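Local coordinates for protein lysyl oxidase (Pichia pastoris, PDB 1W7C) that probably oxidises primary amines, including peptidyl lysine side chains, using a copper ion and a topaquinone cofactor, at residues A[338-343]-A[490-495]; A[357-362]-A[613-618]; A[502-507]-A[558-563]. One frame throughout, in Å; residues are numbered along the deposited sequence. Where two conformers were deposited one is given.

In the fold
Contacts 1 and 2 are buried and lie close to the middle of the chain, their centres about 9 Å apart; contact 3 is only partly buried, its centre about 29 Å from that of the chain. Contact 1 is an antiparallel strand pair that carries a copper ligand. Contact 2 sets a helical turn against a loop with no direct hydrogen bond, relying on side-chain carbons packed against backbone and on one bridging water; E339 of contact 1 bonds to both of its segments, Q338 and N493 to 613-618. Contact 3 shares no strand with contact 1, although strand 504-518 follows 488-498 in the chain. There the ladder ends at a corner, and charged side chains and waters take over.

Contact 1 of 3, residues A[338-343]-A[490-495]. With CU (copper (II) ion), chain C.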
loop_
_atom_site.group_PDB
_atom_site.type_symbol
_atom_site.label_atom_id
_atom_site.label_comp_id
_atom_site.label_asym_id
_atom_site.label_seq_id
_atom_site.Cartn_x
_atom_site.Cartn_y
_atom_site.Cartn_z
ATOM N N GLN A 338 10.008 -11.309 14.388
ATOM C CA GLN A 338 10.666 -12.535 14.798
ATOM C C GLN A 338 11.939 -12.863 14.044
ATOM O O GLN A 338 12.867 -13.421 14.611
ATOM C CB GLN A 338 9.700 -13.714 14.591
ATOM C CG GLN A 338 8.557 -13.645 15.545
ATOM C CD GLN A 338 8.961 -13.923 16.950
ATOM O OE1 GLN A 338 9.641 -14.912 17.222
ATOM N NE2 GLN A 338 8.564 -13.040 17.855
ATOM N N GLU A 339 11.956 -12.562 12.757
ATOM C CA GLU A 339 13.042 -13.015 11.862
ATOM C C GLU A 339 12.917 -12.298 10.555
ATOM O O GLU A 339 11.824 -11.901 10.147
ATOM C CB GLU A 339 13.011 -14.520 11.652
ATOM C CG GLU A 339 14.063 -15.158 10.747
ATOM C CD GLU A 339 15.511 -14.970 11.216
ATOM O OE1 GLU A 339 16.023 -13.821 11.215
ATOM O OE2 GLU A 339 16.169 -16.012 11.524
ATOM N N LEU A 340 14.054 -12.119 9.916
ATOM C CA LEU A 340 14.136 -11.600 8.560
ATOM C C LEU A 340 15.169 -12.429 7.832
ATOM O O LEU A 340 16.303 -12.579 8.313
ATOM C CB LEU A 340 14.546 -10.123 8.467
ATOM C CG LEU A 340 14.023 -9.061 9.338
ATOM C CD1 LEU A 340 14.743 -9.128 10.654
ATOM C CD2 LEU A 340 14.274 -7.683 8.640
ATOM N N ILE A 341 14.801 -12.951 6.676
ATOM C CA ILE A 341 15.687 -13.772 5.845
ATOM C C ILE A 341 15.940 -13.079 4.516
ATOM O O ILE A 341 15.108 -12.303 4.014
ATOM C CB ILE A 341 15.168 -15.218 5.612
ATOM C CG1 ILE A 341 13.815 -15.188 4.904
ATOM C CG2 ILE A 341 15.148 -15.942 6.957
ATOM C CD1 ILE A 341 13.362 -16.583 4.395
ATOM N N ALA A 342 17.099 -13.370 3.957
ATOM C CA ALA A 342 17.428 -12.939 2.617
ATOM C C ALA A 342 18.043 -14.124 1.909
ATOM O O ALA A 342 19.159 -14.550 2.264
ATOM C CB ALA A 342 18.382 -11.759 2.627
ATOM N N GLU A 343 17.295 -14.710 0.971
ATOM C CA GLU A 343 17.638 -15.963 0.364
ATOM C C GLU A 343 17.883 -15.755 -1.136
ATOM O O GLU A 343 16.958 -15.376 -1.866
ATOM C CB GLU A 343 16.496 -16.963 0.560
ATOM C CG GLU A 343 16.777 -18.345 -0.019
ATOM C CD GLU A 343 15.592 -19.275 0.003
ATOM O OE1 GLU A 343 15.822 -20.477 -0.232
ATOM O OE2 GLU A 343 14.445 -18.795 0.154
ATOM N N HIS A 490 13.353 -11.431 0.218
ATOM C CA HIS A 490 13.291 -10.949 1.596
ATOM C C HIS A 490 11.984 -11.489 2.177
ATOM O O HIS A 490 10.938 -11.311 1.553
ATOM C CB HIS A 490 13.213 -9.437 1.651
ATOM C CG HIS A 490 14.402 -8.736 1.083
ATOM N ND1 HIS A 490 15.512 -8.422 1.834
ATOM C CD2 HIS A 490 14.602 -8.185 -0.144
ATOM C CE1 HIS A 490 16.363 -7.742 1.085
ATOM N NE2 HIS A 490 15.837 -7.596 -0.126
ATOM N N VAL A 491 12.018 -12.106 3.357
ATOM C CA VAL A 491 10.795 -12.505 4.043
ATOM C C VAL A 491 10.952 -12.208 5.527
ATOM O O VAL A 491 12.025 -12.456 6.103
ATOM C CB VAL A 491 10.369 -13.975 3.814
ATOM C CG1 VAL A 491 8.881 -14.146 4.133
ATOM C CG2 VAL A 491 10.667 -14.437 2.403
ATOM N N LEU A 492 9.929 -11.644 6.135
ATOM C CA LEU A 492 9.936 -11.177 7.538
ATOM C C LEU A 492 8.741 -11.845 8.220
ATOM O O LEU A 492 7.650 -11.838 7.660
ATOM C CB LEU A 492 9.763 -9.645 7.654
ATOM C CG LEU A 492 10.880 -8.771 7.170
ATOM C CD1 LEU A 492 10.800 -8.574 5.677
ATOM C CD2 LEU A 492 10.852 -7.416 7.890
ATOM N N ASN A 493 8.935 -12.353 9.433
ATOM C CA ASN A 493 7.884 -12.976 10.236
ATOM C C ASN A 493 7.562 -12.083 11.418
ATOM O O ASN A 493 8.465 -11.656 12.135
ATOM C CB ASN A 493 8.335 -14.343 10.751
ATOM C CG ASN A 493 7.237 -15.103 11.421
ATOM O OD1 ASN A 493 7.303 -15.357 12.627
ATOM N ND2 ASN A 493 6.227 -15.541 10.643
ATOM N N TYR A 494 6.265 -11.845 11.627
ATOM C CA TYR A 494 5.778 -11.137 12.801
ATOM C C TYR A 494 4.878 -12.045 13.640
ATOM O O TYR A 494 3.952 -12.664 13.150
ATOM C CB TYR A 494 4.967 -9.920 12.381
ATOM C CG TYR A 494 5.761 -8.811 11.702
ATOM C CD1 TYR A 494 6.054 -8.902 10.348
ATOM C CD2 TYR A 494 6.190 -7.701 12.388
ATOM C CE1 TYR A 494 6.792 -7.902 9.723
ATOM C CE2 TYR A 494 6.898 -6.715 11.787
ATOM C CZ TYR A 494 7.192 -6.816 10.440
ATOM O OH TYR A 494 7.879 -5.799 9.808
ATOM N N LYS A 495 5.145 -12.073 14.940
ATOM C CA LYS A 495 4.261 -12.716 15.903
ATOM C C LYS A 495 3.190 -11.706 16.291
ATOM O O LYS A 495 3.509 -10.647 16.857
ATOM C CB LYS A 495 5.045 -13.164 17.125
ATOM C CG LYS A 495 4.248 -13.984 18.103
ATOM C CD LYS A 495 5.085 -14.261 19.350
ATOM C CE LYS A 495 4.384 -15.204 20.344
ATOM N NZ LYS A 495 5.215 -15.302 21.596
HETATM CU CU CU C . 16.701 -6.886 -1.807
HETATM O O HOH W 1 15.307 -9.531 4.366
HETATM O O HOH W 2 18.603 -5.968 -1.170
#
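H490 and A342 face each other as a non-hydrogen-bonded pair in an antiparallel beta ladder between strands 329-344 and 488-498, in the copper amine oxidase enzyme domain. H490 NE2 binds copper at 2.0 Å, with H488 and H654 as the other histidine ligands and a water at the metal. On the far side of the ring, H490 ND1 donates to a water lying in the ring plane at 2.8 Å. That water in turn donates to I341 O, a bridge that, together with the copper bond at NE2, is likely to limit rotation of the imidazole.

Outward from the metal, the backbone holds the register. I341 N donates to V491 O at 2.9 Å, and V491 N returns a bond to I341 O. L340 and L492 share the A342 and H490 face and cross obliquely, CD2 to CD2 at 3.5 Å; F442 packs on both. On the opposite face I341 and V491 run side by side, pointing the same way.

At the far end Q338 N donates to N493 O at 2.8 Å. Chi2 of -70° bends the Q338 chain at CD; beyond it NE2 lies 3.6 Å from K495 CB, and OE1 accepts from S614 N. An alanine here would probably leave S614 N without that acceptor and open a gap beside K495 CB. The neighbouring E339 turns its carboxylate off the ladder, where OE2 gathers S357, S615 and Q595. Its OE1 uses the anti lone pair to accept from L340 N at 2.9 Å.

Contact 2 of 3, residues A[357-362]-A[613-618]; sequences SDISYG and RSSTAL. With IMD (imidazole), chain P.
I359 carries most of this contact, pushing its CD1 methyl from a short N-capped helical turn, 358-361, into the bend of the loop 613-618. The methyl ends 3.4 Å from T616 C. It also reaches the edge of the R613 guanidinium, near its plane, with CD1 3.9 Å from NH2, and S615 borders it as well. Chi1 of 72° sets CG1 between the backbone N and the carbonyl carbon, and chi2 of 172° then extends CD1 toward the loop.

A617 is the second main element: its CB packs on I359 O at 3.6 Å. S360 completes the set, its CB lying 3.5 Å from A617 O. No hydrogen bond passes directly between the segments; a water does that work, donating to S357 OG at 2.7 Å and also to T616 O.

Each partner is stiffened from within. S360 OG donates in plane to S357 O at 2.7 Å, and S357 OG caps the turn through a weak bond from S360 N while also pairing with E339. In the loop, R613 NE donates to S615 O at 2.8 Å, its NH2 forms a salt bridge with D316, and T616 OG1 accepts from L618 N in an ST turn and is also hydrogen-bonded to N619.

Next to I359 in sequence, D358 takes no part across the contact; it is the predicted proton acceptor of the active site. An imidazole, probably from the crystallisation liquor, lies with C4 over one face of Y361, and its N3 donates to D358 OD1 at 2.9 Å, nearly straight at 173°.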
loop_
_atom_site.group_PDB
_atom_site.type_symbol
_atom_site.label_atom_id
_atom_site.label_comp_id
_atom_site.label_asym_id
_atom_site.label_seq_id
_atom_site.Cartn_x
_atom_site.Cartn_y
_atom_site.Cartn_z
ATOM N N SER A 357 20.031 -15.299 8.039
ATOM C CA SER A 357 19.145 -15.039 9.162
ATOM C C SER A 357 19.597 -13.759 9.825
ATOM O O SER A 357 20.638 -13.707 10.471
ATOM C CB SER A 357 19.273 -16.164 10.173
ATOM O OG SER A 357 18.774 -15.769 11.463
ATOM N N ASP A 358 18.838 -12.681 9.681
ATOM C CA ASP A 358 19.296 -11.407 10.184
ATOM C C ASP A 358 19.267 -11.321 11.704
ATOM O O ASP A 358 20.066 -10.585 12.284
ATOM C CB ASP A 358 18.547 -10.265 9.513
ATOM C CG ASP A 358 19.112 -9.918 8.169
ATOM O OD1 ASP A 358 20.257 -10.314 7.856
ATOM O OD2 ASP A 358 18.462 -9.283 7.349
ATOM N N ILE A 359 18.449 -12.149 12.363
ATOM C CA ILE A 359 18.516 -12.138 13.830
ATOM C C ILE A 359 19.776 -12.841 14.362
ATOM O O ILE A 359 20.175 -12.572 15.473
ATOM C CB ILE A 359 17.231 -12.711 14.515
ATOM C CG1 ILE A 359 17.096 -14.233 14.387
ATOM C CG2 ILE A 359 16.008 -11.931 14.063
ATOM C CD1 ILE A 359 15.954 -14.780 15.221
ATOM N N SER A 360 20.378 -13.743 13.571
ATOM C CA SER A 360 21.673 -14.281 13.974
ATOM C C SER A 360 22.726 -13.175 14.061
ATOM O O SER A 360 23.521 -13.170 14.989
ATOM C CB SER A 360 22.142 -15.413 13.072
ATOM O OG SER A 360 22.607 -14.997 11.804
ATOM N N TYR A 361 22.730 -12.251 13.120
ATOM C CA TYR A 361 23.637 -11.105 13.136
ATOM C C TYR A 361 23.208 -10.091 14.192
ATOM O O TYR A 361 24.039 -9.416 14.770
ATOM C CB TYR A 361 23.698 -10.441 11.758
ATOM C CG TYR A 361 24.330 -11.333 10.735
ATOM C CD1 TYR A 361 23.574 -12.135 9.905
ATOM C CD2 TYR A 361 25.704 -11.420 10.650
ATOM C CE1 TYR A 361 24.179 -12.990 8.996
ATOM C CE2 TYR A 361 26.322 -12.259 9.746
ATOM C CZ TYR A 361 25.560 -13.049 8.919
ATOM O OH TYR A 361 26.111 -13.922 8.020
ATOM N N GLY A 362 21.907 -9.960 14.389
ATOM C CA GLY A 362 21.300 -9.019 15.306
ATOM C C GLY A 362 20.645 -7.889 14.528
ATOM O O GLY A 362 21.293 -7.230 13.723
ATOM N N ARG A 613 8.878 -18.056 20.081
ATOM C CA ARG A 613 9.549 -17.410 18.944
ATOM C C ARG A 613 9.689 -18.397 17.781
ATOM O O ARG A 613 9.890 -19.587 17.988
ATOM C CB ARG A 613 10.927 -16.886 19.371
ATOM C CG ARG A 613 11.857 -17.945 19.979
ATOM C CD ARG A 613 13.080 -17.306 20.656
ATOM N NE ARG A 613 13.789 -16.454 19.717
ATOM C CZ ARG A 613 14.589 -15.474 20.025
ATOM N NH1 ARG A 613 14.887 -15.269 21.298
ATOM N NH2 ARG A 613 15.103 -14.731 19.067
ATOM N N SER A 614 9.573 -17.869 16.554
ATOM C CA SER A 614 9.565 -18.697 15.364
ATOM C C SER A 614 10.960 -18.998 14.798
ATOM O O SER A 614 11.065 -19.823 13.903
ATOM C CB SER A 614 8.710 -18.047 14.308
ATOM O OG SER A 614 9.175 -16.738 14.081
ATOM N N SER A 615 11.972 -18.252 15.243
ATOM C CA SER A 615 13.368 -18.486 14.923
ATOM C C SER A 615 14.178 -18.101 16.125
ATOM O O SER A 615 13.610 -17.593 17.114
ATOM C CB SER A 615 13.792 -17.654 13.705
ATOM O OG SER A 615 15.090 -18.033 13.266
ATOM N N THR A 616 15.477 -18.346 16.076
ATOM C CA THR A 616 16.413 -17.911 17.124
ATOM C C THR A 616 17.678 -17.426 16.474
ATOM O O THR A 616 17.938 -17.748 15.316
ATOM C CB THR A 616 16.773 -19.087 18.096
ATOM O OG1 THR A 616 17.697 -19.971 17.472
ATOM C CG2 THR A 616 15.565 -19.867 18.548
ATOM N N ALA A 617 18.514 -16.745 17.233
ATOM C CA ALA A 617 19.821 -16.311 16.756
ATOM C C ALA A 617 20.759 -17.506 16.522
ATOM O O ALA A 617 21.798 -17.340 15.920
ATOM C CB ALA A 617 20.474 -15.354 17.755
ATOM N N LEU A 618 20.366 -18.660 17.058
ATOM C CA LEU A 618 21.122 -19.885 17.024
ATOM C C LEU A 618 20.639 -20.839 15.932
ATOM O O LEU A 618 21.184 -21.934 15.790
ATOM C CB LEU A 618 21.061 -20.556 18.413
ATOM C CG LEU A 618 21.632 -19.703 19.556
ATOM C CD1 LEU A 618 21.509 -20.456 20.873
ATOM C CD2 LEU A 618 23.092 -19.304 19.251
HETATM N N1 IMD P . 23.912 -8.529 4.929
HETATM C C2 IMD P . 22.658 -8.597 5.454
HETATM N N3 IMD P . 22.677 -9.611 6.368
HETATM C C4 IMD P . 23.912 -10.147 6.417
HETATM C C5 IMD P . 24.692 -9.473 5.500
HETATM O O HOH W 3 19.549 -17.781 13.138
#

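Contact 3 of 3, residues A[502-507]-A[558-563]; sequences GTKNRA and ESAEET
K504 meets A560 with backbone and side chain alike. Its carbonyl O accepts from A560 N at 3.0 Å, while its CG lies 3.7 Å from A560 CB. CG is anti to the backbone N (chi1 -173°), and the chain beyond it is extended and crosses E561 to form a salt bridge, NZ to OE2 at 3.3 Å. K504 O has a second donor, N505 ND2 at 2.9 Å, which lies above the carbonyl plane, 62° out of it, on the opposite face from A560 N.

N505 stands opposite S559 as a non-hydrogen-bonded pair, its CB close to E558 O at 3.1 Å. Its OD1 accepts from V500 N, in the neighbourhood of a bound calcium ion. The pairing is the end of an antiparallel ladder between strands 504-518 and 553-559: the second segment turns a corner at 560-561, where S559 OG accepts from E562 N in an ST motif.

R506 and E558 form the hydrogen-bonded pair before that corner, with E558 N donating to R506 O at 2.8 Å and R506 N to E558 O. One face of the R506 guanidinium lies against A560 CB, and NH1 donates to A560 O at 2.8 Å, in the carbonyl plane and on a lone pair. NE is taken by D640 in a salt bridge. E558 OE2 is hydrogen-bonded to S508, and OE1 is salt-bridged to R534. Two waters sit at the guanidinium edge: one, by NH2, also donates to A560 O, and the other accepts from NH1 at 2.9 Å and donates to E558 OE1 and S559 O.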
loop_
_atom_site.group_PDB
_atom_site.type_symbol
_atom_site.label_atom_id
_atom_site.label_comp_id
_atom_site.label_asym_id
_atom_site.label_seq_id
_atom_site.Cartn_x
_atom_site.Cartn_y
_atom_site.Cartn_z
ATOM N N GLY A 502 -10.725 -10.622 24.808
ATOM C CA GLY A 502 -10.135 -11.648 25.652
ATOM C C GLY A 502 -9.212 -12.598 24.915
ATOM O O GLY A 502 -9.018 -12.472 23.702
ATOM N N THR A 503 -8.600 -13.526 25.634
ATOM C CA THR A 503 -7.739 -14.500 24.979
ATOM C C THR A 503 -8.459 -15.532 24.147
ATOM O O THR A 503 -7.927 -16.023 23.124
ATOM C CB THR A 503 -6.838 -15.241 25.994
ATOM O OG1 THR A 503 -7.651 -15.899 26.994
ATOM C CG2 THR A 503 -5.864 -14.327 26.696
ATOM N N LYS A 504 -9.638 -15.956 24.592
ATOM C CA LYS A 504 -10.325 -17.075 23.963
ATOM C C LYS A 504 -10.969 -16.572 22.673
ATOM O O LYS A 504 -11.929 -15.780 22.720
ATOM C CB LYS A 504 -11.388 -17.702 24.897
ATOM C CG LYS A 504 -11.989 -18.952 24.357
ATOM C CD LYS A 504 -13.133 -19.543 25.220
ATOM C CE LYS A 504 -13.699 -20.849 24.632
ATOM N NZ LYS A 504 -14.741 -21.428 25.521
ATOM N N ASN A 505 -10.434 -17.039 21.543
ATOM C CA ASN A 505 -10.776 -16.519 20.241
ATOM C C ASN A 505 -11.067 -17.656 19.256
ATOM O O ASN A 505 -10.924 -18.838 19.561
ATOM C CB ASN A 505 -9.614 -15.648 19.674
ATOM C CG ASN A 505 -9.378 -14.310 20.383
ATOM O OD1 ASN A 505 -8.411 -13.629 20.024
ATOM N ND2 ASN A 505 -10.244 -13.894 21.325
ATOM N N ARG A 506 -11.541 -17.256 18.067
ATOM C CA ARG A 506 -11.725 -18.145 16.918
ATOM C C ARG A 506 -11.149 -17.401 15.733
ATOM O O ARG A 506 -11.125 -16.178 15.727
ATOM C CB ARG A 506 -13.198 -18.361 16.662
ATOM C CG ARG A 506 -13.856 -19.243 17.542
ATOM C CD ARG A 506 -15.167 -19.828 16.916
ATOM N NE ARG A 506 -15.811 -20.563 17.960
ATOM C CZ ARG A 506 -16.458 -20.013 18.972
ATOM N NH1 ARG A 506 -16.747 -18.747 18.973
ATOM N NH2 ARG A 506 -16.951 -20.812 19.908
ATOM N N ALA A 507 -10.607 -18.112 14.775
ATOM C CA ALA A 507 -10.172 -17.522 13.531
ATOM C C ALA A 507 -11.141 -17.963 12.451
ATOM O O ALA A 507 -11.506 -19.119 12.365
ATOM C CB ALA A 507 -8.773 -17.988 13.179
ATOM N N GLU A 558 -11.710 -13.490 15.844
ATOM C CA GLU A 558 -12.949 -13.170 16.555
ATOM C C GLU A 558 -12.840 -13.524 18.034
ATOM O O GLU A 558 -12.202 -14.504 18.409
ATOM C CB GLU A 558 -14.106 -14.045 16.007
ATOM C CG GLU A 558 -14.421 -13.867 14.533
ATOM C CD GLU A 558 -15.568 -14.749 14.084
ATOM O OE1 GLU A 558 -16.094 -15.586 14.895
ATOM O OE2 GLU A 558 -15.957 -14.677 12.868
ATOM N N SER A 559 -13.495 -12.738 18.872
ATOM C CA SER A 559 -13.774 -13.195 20.231
ATOM C C SER A 559 -14.610 -14.476 20.149
ATOM O O SER A 559 -15.551 -14.538 19.372
ATOM C CB SER A 559 -14.564 -12.157 20.967
ATOM O OG SER A 559 -14.820 -12.601 22.296
ATOM N N ALA A 560 -14.328 -15.455 21.007
ATOM C CA ALA A 560 -15.127 -16.674 21.033
ATOM C C ALA A 560 -16.531 -16.419 21.564
ATOM O O ALA A 560 -17.481 -17.068 21.110
ATOM C CB ALA A 560 -14.449 -17.777 21.826
ATOM N N GLU A 561 -16.650 -15.496 22.514
ATOM C CA GLU A 561 -17.893 -15.290 23.238
ATOM C C GLU A 561 -18.500 -13.888 23.124
ATOM O O GLU A 561 -19.724 -13.753 23.217
ATOM C CB GLU A 561 -17.705 -15.635 24.737
ATOM C CG GLU A 561 -16.922 -16.927 25.055
ATOM C CD GLU A 561 -17.722 -18.194 24.858
ATOM O OE1 GLU A 561 -18.956 -18.111 24.679
ATOM O OE2 GLU A 561 -17.102 -19.281 24.878
ATOM N N GLU A 562 -17.666 -12.850 22.966
ATOM C CA GLU A 562 -18.158 -11.466 23.028
ATOM C C GLU A 562 -18.685 -11.059 21.645
ATOM O O GLU A 562 -18.056 -11.346 20.614
ATOM C CB GLU A 562 -17.046 -10.467 23.452
ATOM C CG GLU A 562 -16.436 -10.707 24.833
ATOM C CD GLU A 562 -15.669 -9.522 25.395
ATOM O OE1 GLU A 562 -15.184 -9.635 26.542
ATOM O OE2 GLU A 562 -15.595 -8.484 24.727
ATOM N N THR A 563 -19.837 -10.399 21.628
ATOM C CA THR A 563 -20.422 -9.867 20.402
ATOM C C THR A 563 -20.689 -8.391 20.549
ATOM O O THR A 563 -20.752 -7.882 21.669
ATOM C CB THR A 563 -21.745 -10.594 20.072
ATOM O OG1 THR A 563 -22.682 -10.414 21.149
ATOM C CG2 THR A 563 -21.562 -12.101 19.932
HETATM O O HOH W 4 -14.461 -15.169 24.413
HETATM O O HOH W 5 -16.498 -16.350 17.421
HETATM O O HOH W 6 -18.067 -19.919 22.428
#